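Local coordinates for ESX-1 secretion system protein EccA1 (Mycobacterium tuberculosis, PDB 4F3V), which probably hydrolyses ATP to power export of virulence factors through the ESX-1 type VII secretion system, and is represented here by its N-terminal tetratricopeptide-repeat domain, at residues A[77-82]-A[97-102]; A[85-90]-A[137-142]; A[116-121]-A[267-272]; A[181-186]-A[211-216]; A[229-234]-A[245-250]. All blocks are in the same frame, centred on the assembly; numbering follows the deposited sequence.

Contact 1 (A[77-82]-A[97-102])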
# COMPACT_ATOMS: atom_id res chain seq x y z
N SER A 77 -11.75 -4.19 -22.50
CA SER A 77 -11.16 -3.17 -21.65
C SER A 77 -10.55 -3.83 -20.39
O SER A 77 -11.16 -4.70 -19.78
CB SER A 77 -12.22 -2.15 -21.21
OG SER A 77 -11.66 -1.29 -20.24
N MET A 78 -9.34 -3.42 -20.00
CA MET A 78 -8.71 -3.99 -18.81
C MET A 78 -9.53 -3.73 -17.54
O MET A 78 -9.43 -4.49 -16.59
CB MET A 78 -7.27 -3.50 -18.63
CG MET A 78 -6.29 -4.12 -19.62
SD MET A 78 -6.16 -5.92 -19.41
CE MET A 78 -5.30 -5.89 -17.85
N SER A 79 -10.34 -2.68 -17.54
CA SER A 79 -11.21 -2.39 -16.40
C SER A 79 -12.21 -3.48 -16.15
O SER A 79 -12.66 -3.66 -15.03
CB SER A 79 -11.94 -1.07 -16.61
OG SER A 79 -10.99 -0.03 -16.69
N THR A 80 -12.56 -4.19 -17.21
CA THR A 80 -13.55 -5.27 -17.13
C THR A 80 -13.01 -6.47 -16.33
O THR A 80 -13.77 -7.23 -15.76
CB THR A 80 -13.97 -5.66 -18.56
OG1 THR A 80 -14.64 -4.53 -19.16
CG2 THR A 80 -14.93 -6.89 -18.57
N LEU A 81 -11.69 -6.64 -16.26
CA LEU A 81 -11.12 -7.68 -15.40
C LEU A 81 -11.35 -7.42 -13.90
O LEU A 81 -11.31 -8.36 -13.09
CB LEU A 81 -9.63 -7.85 -15.65
CG LEU A 81 -9.26 -8.74 -16.83
CD1 LEU A 81 -9.80 -8.09 -18.10
CD2 LEU A 81 -7.75 -8.96 -16.86
N ASN A 82 -11.57 -6.15 -13.54
CA ASN A 82 -11.74 -5.72 -12.15
C ASN A 82 -10.57 -6.15 -11.26
O ASN A 82 -10.76 -6.60 -10.13
CB ASN A 82 -13.06 -6.21 -11.54
CG ASN A 82 -14.28 -5.59 -12.22
OD1 ASN A 82 -14.36 -4.37 -12.39
ND2 ASN A 82 -15.24 -6.44 -12.61
N PRO A 97 -8.15 0.13 -8.06
CA PRO A 97 -8.43 -0.62 -9.29
C PRO A 97 -7.39 -0.41 -10.41
O PRO A 97 -6.93 0.70 -10.63
CB PRO A 97 -9.81 -0.10 -9.72
CG PRO A 97 -9.80 1.32 -9.25
CD PRO A 97 -9.09 1.25 -7.89
N VAL A 98 -7.02 -1.49 -11.09
CA VAL A 98 -6.02 -1.41 -12.14
C VAL A 98 -6.80 -1.09 -13.41
O VAL A 98 -7.37 -1.99 -14.04
CB VAL A 98 -5.24 -2.73 -12.28
CG1 VAL A 98 -4.10 -2.60 -13.30
CG2 VAL A 98 -4.67 -3.16 -10.95
N THR A 99 -6.89 0.20 -13.74
CA THR A 99 -7.53 0.64 -14.98
C THR A 99 -6.61 1.43 -15.91
O THR A 99 -7.01 1.83 -17.01
CB THR A 99 -8.75 1.49 -14.65
OG1 THR A 99 -8.32 2.71 -14.07
CG2 THR A 99 -9.70 0.76 -13.64
N SER A 100 -5.36 1.60 -15.51
CA SER A 100 -4.37 2.33 -16.29
C SER A 100 -2.99 2.00 -15.71
O SER A 100 -2.90 1.43 -14.62
CB SER A 100 -4.63 3.82 -16.15
OG SER A 100 -4.34 4.23 -14.83
N PRO A 101 -1.92 2.39 -16.40
CA PRO A 101 -0.57 2.13 -15.87
C PRO A 101 -0.28 2.80 -14.52
O PRO A 101 0.57 2.29 -13.75
CB PRO A 101 0.34 2.67 -16.97
CG PRO A 101 -0.46 2.47 -18.21
CD PRO A 101 -1.86 2.87 -17.78
N LEU A 102 -0.98 3.88 -14.20
CA LEU A 102 -0.83 4.50 -12.88
C LEU A 102 -1.01 3.48 -11.76
O LEU A 102 -0.20 3.41 -10.83
CB LEU A 102 -1.84 5.63 -12.70
CG LEU A 102 -1.75 6.39 -11.36
CD1 LEU A 102 -0.35 6.97 -11.16
CD2 LEU A 102 -2.78 7.52 -11.35
O HOH W 1 -8.78 -4.35 -13.98
O HOH W 2 -8.78 0.17 -18.40
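M78 and V98 confront each other through flat peptide groups rather than rings: their carbonyl oxygens converge, M78 O lying 4.1 Å from V98 O. Two acceptors cannot bond directly, and a water joins them, donating a hydrogen to M78 O and another to V98 O, each at 2.7 Å. M78 O also accepts from L81 N, so two donors hold this carbonyl. A second bridge runs alongside: another water links S79 OG with T99 O, 2.8 Å from each, and donates to the carbonyl. Here S79 OG comes against the aliphatic side of T99, 3.4 Å from both T99 CB and T99 CG2; the threonine hydroxyl is turned elsewhere. S79 OG is placed beside its own backbone N (chi1 -62°), which brings it up to this methyl. The bridges span the open end of the β-hairpin formed by strands 84-86 and 95-97: 77-82 is a short turn leading into the first strand, and 97-102 leaves the second to start helix 101-115. Bonds from T80 N to S77 O, from L81 N to M78 O and from N82 N to S79 O coil the turn. The side chains of M78 and V98 are buried and both pack on I44 of helix 40-48, whereas the two waters join mainly backbone groups.

Contact 2 (A[85-90]-A[137-142])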
# COMPACT_ATOMS: atom_id res chain seq x y z
N ILE A 85 -5.04 -3.69 -6.78
CA ILE A 85 -3.74 -3.88 -6.13
C ILE A 85 -3.70 -3.15 -4.76
O ILE A 85 -4.45 -2.19 -4.52
CB ILE A 85 -2.53 -3.45 -6.99
CG1 ILE A 85 -2.79 -2.16 -7.77
CG2 ILE A 85 -2.12 -4.55 -7.96
CD1 ILE A 85 -2.59 -0.87 -7.00
N ALA A 86 -2.84 -3.61 -3.87
CA ALA A 86 -2.68 -3.06 -2.52
C ALA A 86 -1.85 -1.77 -2.50
O ALA A 86 -0.80 -1.72 -3.13
CB ALA A 86 -2.04 -4.13 -1.61
N ILE A 87 -2.36 -0.71 -1.86
CA ILE A 87 -1.65 0.58 -1.80
C ILE A 87 -1.60 1.20 -0.38
O ILE A 87 -1.11 2.31 -0.20
CB ILE A 87 -2.20 1.65 -2.78
CG1 ILE A 87 -3.65 2.03 -2.46
CG2 ILE A 87 -2.09 1.22 -4.24
CD1 ILE A 87 -4.06 3.40 -3.01
N GLY A 88 -2.10 0.47 0.62
CA GLY A 88 -2.22 1.02 1.98
C GLY A 88 -0.96 1.04 2.82
O GLY A 88 -0.89 1.77 3.83
N GLY A 89 0.02 0.23 2.44
CA GLY A 89 1.23 0.09 3.24
C GLY A 89 0.93 -0.28 4.70
O GLY A 89 -0.03 -1.02 4.98
N LEU A 90 1.72 0.26 5.62
CA LEU A 90 1.53 -0.00 7.03
C LEU A 90 0.29 0.69 7.62
O LEU A 90 -0.07 0.40 8.76
CB LEU A 90 2.78 0.43 7.82
CG LEU A 90 3.00 1.95 7.91
CD1 LEU A 90 2.40 2.51 9.21
CD2 LEU A 90 4.50 2.30 7.81
N VAL A 137 0.50 9.97 -5.88
CA VAL A 137 1.96 9.82 -5.74
C VAL A 137 2.43 10.25 -4.35
O VAL A 137 3.27 9.58 -3.78
CB VAL A 137 2.74 10.57 -6.84
CG1 VAL A 137 4.24 10.60 -6.55
CG2 VAL A 137 2.43 9.93 -8.19
N ALA A 138 1.89 11.35 -3.82
CA ALA A 138 2.23 11.77 -2.45
C ALA A 138 1.88 10.68 -1.47
O ALA A 138 2.68 10.34 -0.60
CB ALA A 138 1.56 13.08 -2.07
N TRP A 139 0.68 10.11 -1.64
CA TRP A 139 0.25 8.98 -0.79
C TRP A 139 1.23 7.83 -0.89
O TRP A 139 1.67 7.29 0.15
CB TRP A 139 -1.17 8.51 -1.12
CG TRP A 139 -1.48 7.25 -0.36
CD1 TRP A 139 -1.53 5.96 -0.84
CD2 TRP A 139 -1.60 7.13 1.11
NE1 TRP A 139 -1.75 5.06 0.19
CE2 TRP A 139 -1.82 5.71 1.37
CE3 TRP A 139 -1.62 8.02 2.17
CZ2 TRP A 139 -2.01 5.23 2.66
CZ3 TRP A 139 -1.83 7.52 3.46
CH2 TRP A 139 -2.00 6.16 3.69
N MET A 140 1.60 7.44 -2.11
CA MET A 140 2.56 6.34 -2.26
C MET A 140 3.94 6.65 -1.67
O MET A 140 4.59 5.78 -1.09
CB MET A 140 2.72 5.91 -3.71
CG MET A 140 1.45 5.36 -4.34
SD MET A 140 0.53 4.17 -3.33
CE MET A 140 1.74 2.91 -2.91
N LYS A 141 4.38 7.89 -1.77
CA LYS A 141 5.63 8.28 -1.11
C LYS A 141 5.53 8.14 0.41
O LYS A 141 6.49 7.70 1.05
CB LYS A 141 6.06 9.68 -1.52
CG LYS A 141 6.54 9.73 -2.96
CD LYS A 141 7.15 11.09 -3.29
CE LYS A 141 7.70 11.14 -4.71
NZ LYS A 141 8.50 12.40 -4.94
N ALA A 142 4.39 8.49 0.98
CA ALA A 142 4.10 8.31 2.40
C ALA A 142 4.19 6.83 2.78
O ALA A 142 4.73 6.47 3.83
CB ALA A 142 2.72 8.89 2.73
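I87 meets the helix with two different groups, its carbonyl turned to the indole of W139 and its side chain to the thioether of M140. The indole swings out from helix 134-147 with CG anti to the backbone N (chi1 172°), which carries NE1 over to the loop that follows strand 84-86. W139 NE1 donates to I87 O at 2.9 Å, moderately bent, with an N-H...O angle of 152°. The carbonyl is approached from above its plane rather than on a lone pair, while the oxygen itself sits near the ring edge, tilted somewhat from the indole plane. Further along the same ring, W139 CZ2 passes 3.8 Å from G88 O, obliquely. M140, next in the helix, is bent at chi2 and chi3, and its side chain crosses that of I87 at about a right angle. The sulfur makes the nearer approach: M140 SD is 3.8 Å from I87 CB and 4.0 Å from I87 CG2. Beside the hydrogen bond I87 CD1 comes within 4.2 Å of W139 CD1. Helix 167-183 packs on the indole through A172 and A176, and the Y91 ring also meets it. All four touching residues are buried, joining the connecting loop of the β-hairpin to helix 134-147. The chemistry is that of a polar bond within an apolar setting: the one N-H of the indole satisfies a buried carbonyl, and the same bond restrains the rotation of the ring.

Contact 3 (A[116-121]-A[267-272]); sequences GNYADA and DPWDPG
Y118 lays its CB methylene, not its ring, over the face of W269. Y118 CB stands 3.4 Å from the centroid of the six-membered ring, close to the ring normal, in a CH-pi contact whose shortest carbon pair is Y118 CB to W269 CE3 at 3.3 Å. The two aromatic planes are almost parallel, 16° apart, yet the side chains run past each other in opposite directions, so the rings barely overlap and their centroids are 5.2 Å apart. Instead, Y118 CD2 comes alongside the root of the tryptophan, 3.7 Å from W269 CB. The phenol carries on to a water that links it to the loop backbone: this water is 2.7 Å from Y118 OH and donates to W269 O at 2.8 Å. One face of the tyrosine ring is also covered by its own chain, with G116 C over the centre; G116 closes the preceding helix in a Schellman motif. Beyond the pair, the indole makes a cation-pi contact with R150 and packs on V144 of helix 134-147. A sulfate, probably from the crystallisation liquor, lies about 3 Å from the W269 side chain, nearest atoms. W269 is presented by a type I β-turn from D267 to D270, and D267 OD1 accepts from W269 N at 3.0 Å, approached from above the carboxylate plane. D270 OD1 repeats the bond with G272 N, making two successive Asx turns that shape the C-terminal loop docked at the start of helix 118-125.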
# COMPACT_ATOMS: atom_id res chain seq x y z
N GLY A 116 11.65 -3.80 0.94
CA GLY A 116 12.81 -3.03 1.33
C GLY A 116 13.62 -2.46 0.16
O GLY A 116 14.78 -2.08 0.34
N ASN A 117 13.02 -2.38 -1.03
CA ASN A 117 13.69 -1.84 -2.20
C ASN A 117 13.19 -0.42 -2.43
O ASN A 117 12.46 -0.14 -3.38
CB ASN A 117 13.45 -2.73 -3.42
CG ASN A 117 14.00 -4.13 -3.22
OD1 ASN A 117 15.03 -4.31 -2.56
ND2 ASN A 117 13.33 -5.12 -3.79
N TYR A 118 13.59 0.47 -1.53
CA TYR A 118 12.96 1.79 -1.44
C TYR A 118 13.31 2.69 -2.65
O TYR A 118 12.42 3.36 -3.20
CB TYR A 118 13.31 2.48 -0.12
CG TYR A 118 13.07 1.64 1.10
CD1 TYR A 118 11.79 1.29 1.50
CD2 TYR A 118 14.13 1.17 1.86
CE1 TYR A 118 11.57 0.49 2.60
CE2 TYR A 118 13.92 0.39 2.97
CZ TYR A 118 12.63 0.06 3.34
OH TYR A 118 12.41 -0.73 4.44
N ALA A 119 14.56 2.69 -3.07
CA ALA A 119 14.98 3.52 -4.20
C ALA A 119 14.28 3.10 -5.49
O ALA A 119 13.96 3.95 -6.33
CB ALA A 119 16.50 3.47 -4.41
N ASP A 120 14.09 1.80 -5.66
CA ASP A 120 13.40 1.29 -6.82
C ASP A 120 11.94 1.75 -6.78
O ASP A 120 11.39 2.13 -7.80
CB ASP A 120 13.45 -0.24 -6.88
CG ASP A 120 14.84 -0.78 -7.19
OD1 ASP A 120 15.69 -0.05 -7.74
OD2 ASP A 120 15.08 -1.95 -6.89
N ALA A 121 11.33 1.70 -5.59
CA ALA A 121 9.94 2.16 -5.41
C ALA A 121 9.83 3.63 -5.82
O ALA A 121 8.94 3.99 -6.58
CB ALA A 121 9.46 1.96 -3.96
N ASP A 267 22.56 5.60 6.61
CA ASP A 267 21.75 5.32 5.43
C ASP A 267 20.30 5.69 5.76
O ASP A 267 19.68 5.02 6.57
CB ASP A 267 21.85 3.84 5.10
CG ASP A 267 20.90 3.40 3.97
OD1 ASP A 267 20.11 4.20 3.42
OD2 ASP A 267 20.97 2.21 3.64
N PRO A 268 19.77 6.76 5.15
CA PRO A 268 18.45 7.28 5.47
C PRO A 268 17.35 6.20 5.38
O PRO A 268 16.35 6.30 6.07
CB PRO A 268 18.18 8.34 4.38
CG PRO A 268 19.42 8.49 3.61
CD PRO A 268 20.48 7.57 4.14
N TRP A 269 17.55 5.18 4.54
CA TRP A 269 16.57 4.09 4.40
C TRP A 269 16.62 3.06 5.50
O TRP A 269 15.77 2.17 5.55
CB TRP A 269 16.77 3.40 3.06
CG TRP A 269 16.48 4.28 1.86
CD1 TRP A 269 17.37 4.68 0.85
CD2 TRP A 269 15.20 4.90 1.50
NE1 TRP A 269 16.74 5.47 -0.09
CE2 TRP A 269 15.44 5.64 0.24
CE3 TRP A 269 13.93 4.90 2.05
CZ2 TRP A 269 14.42 6.35 -0.40
CZ3 TRP A 269 12.92 5.62 1.39
CH2 TRP A 269 13.17 6.32 0.19
N ASP A 270 17.63 3.14 6.36
CA ASP A 270 17.89 2.12 7.38
C ASP A 270 17.80 2.70 8.81
O ASP A 270 18.74 3.35 9.29
CB ASP A 270 19.27 1.48 7.14
CG ASP A 270 19.57 0.32 8.10
OD1 ASP A 270 18.72 -0.04 8.93
OD2 ASP A 270 20.68 -0.24 8.03
N PRO A 271 16.68 2.44 9.49
CA PRO A 271 16.49 2.93 10.83
C PRO A 271 17.53 2.39 11.81
O PRO A 271 17.78 3.03 12.85
CB PRO A 271 15.11 2.39 11.23
CG PRO A 271 14.49 1.90 9.99
CD PRO A 271 15.58 1.58 9.04
N GLY A 272 18.15 1.26 11.49
CA GLY A 272 19.22 0.69 12.30
C GLY A 272 20.55 1.42 12.23
O GLY A 272 21.45 1.11 12.98
O HOH W 3 14.25 -0.09 6.34

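Contact 4 (A[181-186]-A[211-216])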
# COMPACT_ATOMS: atom_id res chain seq x y z
N ALA A 181 3.63 11.25 13.61
CA ALA A 181 3.70 12.02 14.87
C ALA A 181 3.97 11.15 16.09
O ALA A 181 4.84 11.44 16.90
CB ALA A 181 2.44 12.82 15.10
N ALA A 182 3.23 10.05 16.20
CA ALA A 182 3.42 9.09 17.30
C ALA A 182 4.84 8.53 17.35
O ALA A 182 5.45 8.48 18.42
CB ALA A 182 2.40 7.98 17.19
N ASN A 183 5.38 8.18 16.19
CA ASN A 183 6.72 7.63 16.11
C ASN A 183 7.82 8.66 16.43
O ASN A 183 8.96 8.29 16.67
CB ASN A 183 6.94 6.98 14.74
CG ASN A 183 6.37 5.57 14.67
OD1 ASN A 183 6.96 4.64 15.19
ND2 ASN A 183 5.24 5.41 14.00
N LEU A 184 7.46 9.94 16.37
CA LEU A 184 8.34 11.03 16.75
C LEU A 184 8.05 11.52 18.20
O LEU A 184 8.54 12.58 18.61
CB LEU A 184 8.19 12.19 15.76
CG LEU A 184 8.68 11.94 14.32
CD1 LEU A 184 8.13 12.97 13.34
CD2 LEU A 184 10.21 11.86 14.27
N ALA A 185 7.27 10.75 18.95
CA ALA A 185 6.93 11.07 20.33
C ALA A 185 6.10 12.35 20.50
O ALA A 185 6.08 12.95 21.58
CB ALA A 185 8.20 11.13 21.19
N LEU A 186 5.40 12.73 19.43
CA LEU A 186 4.49 13.87 19.43
C LEU A 186 3.10 13.32 19.70
O LEU A 186 2.23 13.31 18.83
CB LEU A 186 4.55 14.60 18.08
CG LEU A 186 5.93 15.12 17.67
CD1 LEU A 186 5.87 15.81 16.32
CD2 LEU A 186 6.54 16.05 18.71
N ALA A 211 -6.00 2.43 16.08
CA ALA A 211 -6.15 1.99 17.48
C ALA A 211 -4.80 1.68 18.13
O ALA A 211 -4.54 2.06 19.26
CB ALA A 211 -7.09 0.79 17.58
N TRP A 212 -3.92 1.00 17.39
CA TRP A 212 -2.60 0.65 17.89
C TRP A 212 -1.80 1.85 18.29
O TRP A 212 -1.24 1.90 19.37
CB TRP A 212 -1.82 -0.15 16.84
CG TRP A 212 -0.42 -0.46 17.27
CD1 TRP A 212 0.77 0.13 16.83
CD2 TRP A 212 -0.01 -1.49 18.22
NE1 TRP A 212 1.85 -0.44 17.45
CE2 TRP A 212 1.45 -1.43 18.29
CE3 TRP A 212 -0.69 -2.44 19.00
CZ2 TRP A 212 2.18 -2.27 19.12
CZ3 TRP A 212 0.06 -3.28 19.83
CH2 TRP A 212 1.46 -3.20 19.90
N TYR A 213 -1.72 2.83 17.41
CA TYR A 213 -0.91 4.01 17.69
C TYR A 213 -1.56 4.93 18.72
O TYR A 213 -0.84 5.57 19.50
CB TYR A 213 -0.51 4.72 16.38
CG TYR A 213 0.63 4.01 15.69
CD1 TYR A 213 1.94 4.10 16.17
CD2 TYR A 213 0.42 3.22 14.58
CE1 TYR A 213 3.01 3.43 15.56
CE2 TYR A 213 1.48 2.54 13.96
CZ TYR A 213 2.76 2.66 14.45
OH TYR A 213 3.80 2.00 13.83
N LEU A 214 -2.89 4.99 18.75
CA LEU A 214 -3.57 5.69 19.86
C LEU A 214 -3.20 5.02 21.17
O LEU A 214 -2.89 5.70 22.14
CB LEU A 214 -5.10 5.71 19.71
CG LEU A 214 -5.74 6.74 18.76
CD1 LEU A 214 -7.22 6.42 18.49
CD2 LEU A 214 -5.58 8.16 19.34
N ALA A 215 -3.24 3.68 21.21
CA ALA A 215 -2.93 2.94 22.46
C ALA A 215 -1.51 3.21 22.88
O ALA A 215 -1.24 3.48 24.07
CB ALA A 215 -3.17 1.44 22.31
N MET A 216 -0.59 3.14 21.93
CA MET A 216 0.82 3.41 22.23
C MET A 216 1.04 4.84 22.71
O MET A 216 1.79 5.07 23.66
CB MET A 216 1.70 3.10 21.01
CG MET A 216 1.85 1.62 20.70
SD MET A 216 2.53 0.61 22.05
CE MET A 216 1.14 -0.40 22.54
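N183 and Y213 share one first-torsion setting, each with CG beside its own backbone N, and these torsions bring amide and phenol together between two helices. In N183 the second torsion (-76°) turns the amide so that its nitrogen, rather than OD1, leads: N183 ND2 is 3.4 Å from Y213 CE1 and 3.7 Å from Y213 OH. Amide and ring planes are inclined at 63°, and the nitrogen approaches the ring obliquely. The polar partner of ND2 lies one turn back in its own helix, where it donates to V179 O. A182 adds its methyl, CB standing 4.0 Å from Y213 CD1. The tyrosine ring is backed by its sequence neighbour, W212 CD1 lying over the centre of one face at 3.7 Å, and L254 of a later loop touches both N183 and Y213. Just past the contact helix 167-183 ends in a Schellman motif: A185 takes positive phi, L186 N bonds A181 O at 2.9 Å and A185 N bonds A182 O. Helices 167-183 and 207-221 are next but one in the chain, with 187-198 between them, and such packing of alternate helices is characteristic of tetratricopeptide-repeat domains.

Contact 5 (A[229-234]-A[245-250])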
# COMPACT_ATOMS: atom_id res chain seq x y z
N ALA A 229 -7.94 0.03 27.24
CA ALA A 229 -9.26 0.03 26.61
C ALA A 229 -9.10 -0.09 25.07
O ALA A 229 -9.78 -0.89 24.43
CB ALA A 229 -10.06 1.29 27.02
N LEU A 230 -8.13 0.63 24.51
CA LEU A 230 -7.89 0.56 23.07
C LEU A 230 -7.37 -0.83 22.63
O LEU A 230 -7.76 -1.35 21.59
CB LEU A 230 -6.96 1.69 22.63
CG LEU A 230 -7.58 3.11 22.62
CD1 LEU A 230 -6.52 4.20 22.83
CD2 LEU A 230 -8.40 3.41 21.37
N LEU A 231 -6.47 -1.41 23.44
CA LEU A 231 -5.91 -2.74 23.14
C LEU A 231 -6.96 -3.84 23.32
O LEU A 231 -7.01 -4.79 22.53
CB LEU A 231 -4.65 -3.00 23.98
CG LEU A 231 -3.45 -2.09 23.64
CD1 LEU A 231 -2.33 -2.16 24.67
CD2 LEU A 231 -2.90 -2.44 22.27
N GLU A 232 -7.83 -3.71 24.32
CA GLU A 232 -8.96 -4.64 24.46
C GLU A 232 -9.89 -4.58 23.26
O GLU A 232 -10.37 -5.61 22.76
CB GLU A 232 -9.76 -4.39 25.77
CG GLU A 232 -8.97 -4.71 27.02
CD GLU A 232 -9.66 -4.38 28.35
OE1 GLU A 232 -10.65 -3.62 28.37
OE2 GLU A 232 -9.19 -4.90 29.39
N TRP A 233 -10.14 -3.37 22.78
CA TRP A 233 -10.95 -3.20 21.57
C TRP A 233 -10.29 -3.89 20.40
O TRP A 233 -10.94 -4.61 19.62
CB TRP A 233 -11.19 -1.73 21.29
CG TRP A 233 -11.95 -1.52 20.04
CD1 TRP A 233 -13.32 -1.53 19.89
CD2 TRP A 233 -11.41 -1.33 18.69
NE1 TRP A 233 -13.66 -1.33 18.59
CE2 TRP A 233 -12.56 -1.22 17.82
CE3 TRP A 233 -10.13 -1.20 18.15
CZ2 TRP A 233 -12.43 -1.01 16.46
CZ3 TRP A 233 -10.01 -1.00 16.78
CH2 TRP A 233 -11.13 -0.92 15.96
N LEU A 234 -8.97 -3.70 20.26
CA LEU A 234 -8.21 -4.33 19.16
C LEU A 234 -8.22 -5.85 19.25
O LEU A 234 -8.42 -6.51 18.24
CB LEU A 234 -6.76 -3.87 19.14
CG LEU A 234 -6.37 -2.73 18.22
CD1 LEU A 234 -4.87 -2.46 18.42
CD2 LEU A 234 -6.69 -3.00 16.72
N ALA A 245 0.23 -9.43 23.45
CA ALA A 245 1.47 -9.18 24.18
C ALA A 245 1.47 -7.79 24.85
O ALA A 245 1.87 -7.64 26.00
CB ALA A 245 2.68 -9.33 23.25
N ALA A 246 1.03 -6.78 24.12
CA ALA A 246 1.00 -5.41 24.65
C ALA A 246 -0.03 -5.26 25.79
O ALA A 246 0.17 -4.47 26.71
CB ALA A 246 0.70 -4.45 23.52
N LEU A 247 -1.12 -6.01 25.70
CA LEU A 247 -2.17 -6.00 26.73
C LEU A 247 -1.66 -6.66 28.02
O LEU A 247 -1.93 -6.19 29.13
CB LEU A 247 -3.43 -6.66 26.17
CG LEU A 247 -4.78 -6.33 26.80
CD1 LEU A 247 -5.10 -4.85 26.65
CD2 LEU A 247 -5.87 -7.21 26.20
N LYS A 248 -0.87 -7.72 27.87
CA LYS A 248 -0.35 -8.46 29.02
C LYS A 248 0.84 -7.78 29.69
O LYS A 248 1.16 -8.10 30.82
CB LYS A 248 0.02 -9.92 28.64
CG LYS A 248 -1.18 -10.84 28.68
CD LYS A 248 -0.80 -12.32 28.80
CE LYS A 248 -2.05 -13.19 29.06
NZ LYS A 248 -2.01 -13.95 30.35
N ASP A 249 1.51 -6.86 29.00
CA ASP A 249 2.76 -6.27 29.51
C ASP A 249 2.75 -4.74 29.41
O ASP A 249 2.87 -4.20 28.31
CB ASP A 249 3.94 -6.85 28.75
CG ASP A 249 5.26 -6.35 29.25
OD1 ASP A 249 5.32 -5.63 30.28
OD2 ASP A 249 6.26 -6.68 28.61
N PRO A 250 2.58 -4.05 30.55
CA PRO A 250 2.55 -2.59 30.54
C PRO A 250 3.87 -1.92 30.17
O PRO A 250 3.87 -0.74 29.83
CB PRO A 250 2.16 -2.22 31.98
CG PRO A 250 2.45 -3.43 32.78
CD PRO A 250 2.25 -4.60 31.87
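L231 and L247 form the apolar seam between helices 224-237 and 241-248, consecutive in the chain and running roughly antiparallel near one end of the domain. The central touch is tight: L247 CD1 lies 3.3 Å from L231 CB, closer than carbon atoms usually pack. L247 gets there with CG anti to its backbone N (chi1 -157°), an orientation that sends one methyl against the opposing helix backbone, where L247 CD1 is also 3.8 Å from E232 N. Its other branch spreads toward the glutamate, L247 CD2 approaching E232 CG to 4.1 Å. The E232 side chain extends beyond CG and crosses L247 at about a right angle, so its methylene rather than its carboxylate takes part. This is a helical hairpin, the kind of antiparallel pair from which tetratricopeptide-repeat and related all-helical superhelices are built. On the other flank L231 sends its own branch between the helices, with L231 CD1 4.0 Å from A246 CB and equally far from A246 O. That carbonyl has a polar partner in R219 of helix 207-221, which donates to it through NH2. V243 extends the packing on L231 and V228 does so on L247. L231 and A246 are buried, whereas the exposed E232 borders the seam.

In the fold
Contacts 1, 2, 4 and 5 are spread along the domain. Contact 1, beside the N-terminal helices, and contact 2, near the middle, lie at the two ends of one β-hairpin and touch where V98 CG2 packs 3.8 Å from I85 CG1. At the far end contacts 4 and 5 are joined through consecutive helices 207-221 and 224-237, A211 CB meeting W233 CZ3 at 3.5 Å; their centres are 14 Å apart, but 41 Å separates the centres of contacts 1 and 5. Contact 3 brings the C-terminal loop back toward the middle, its centre 15 Å from that of contact 2, and encloses contacts 4 and 5 along the chain. The bound samarium ion is about 11 Å from the side chains of both M140 and Y118.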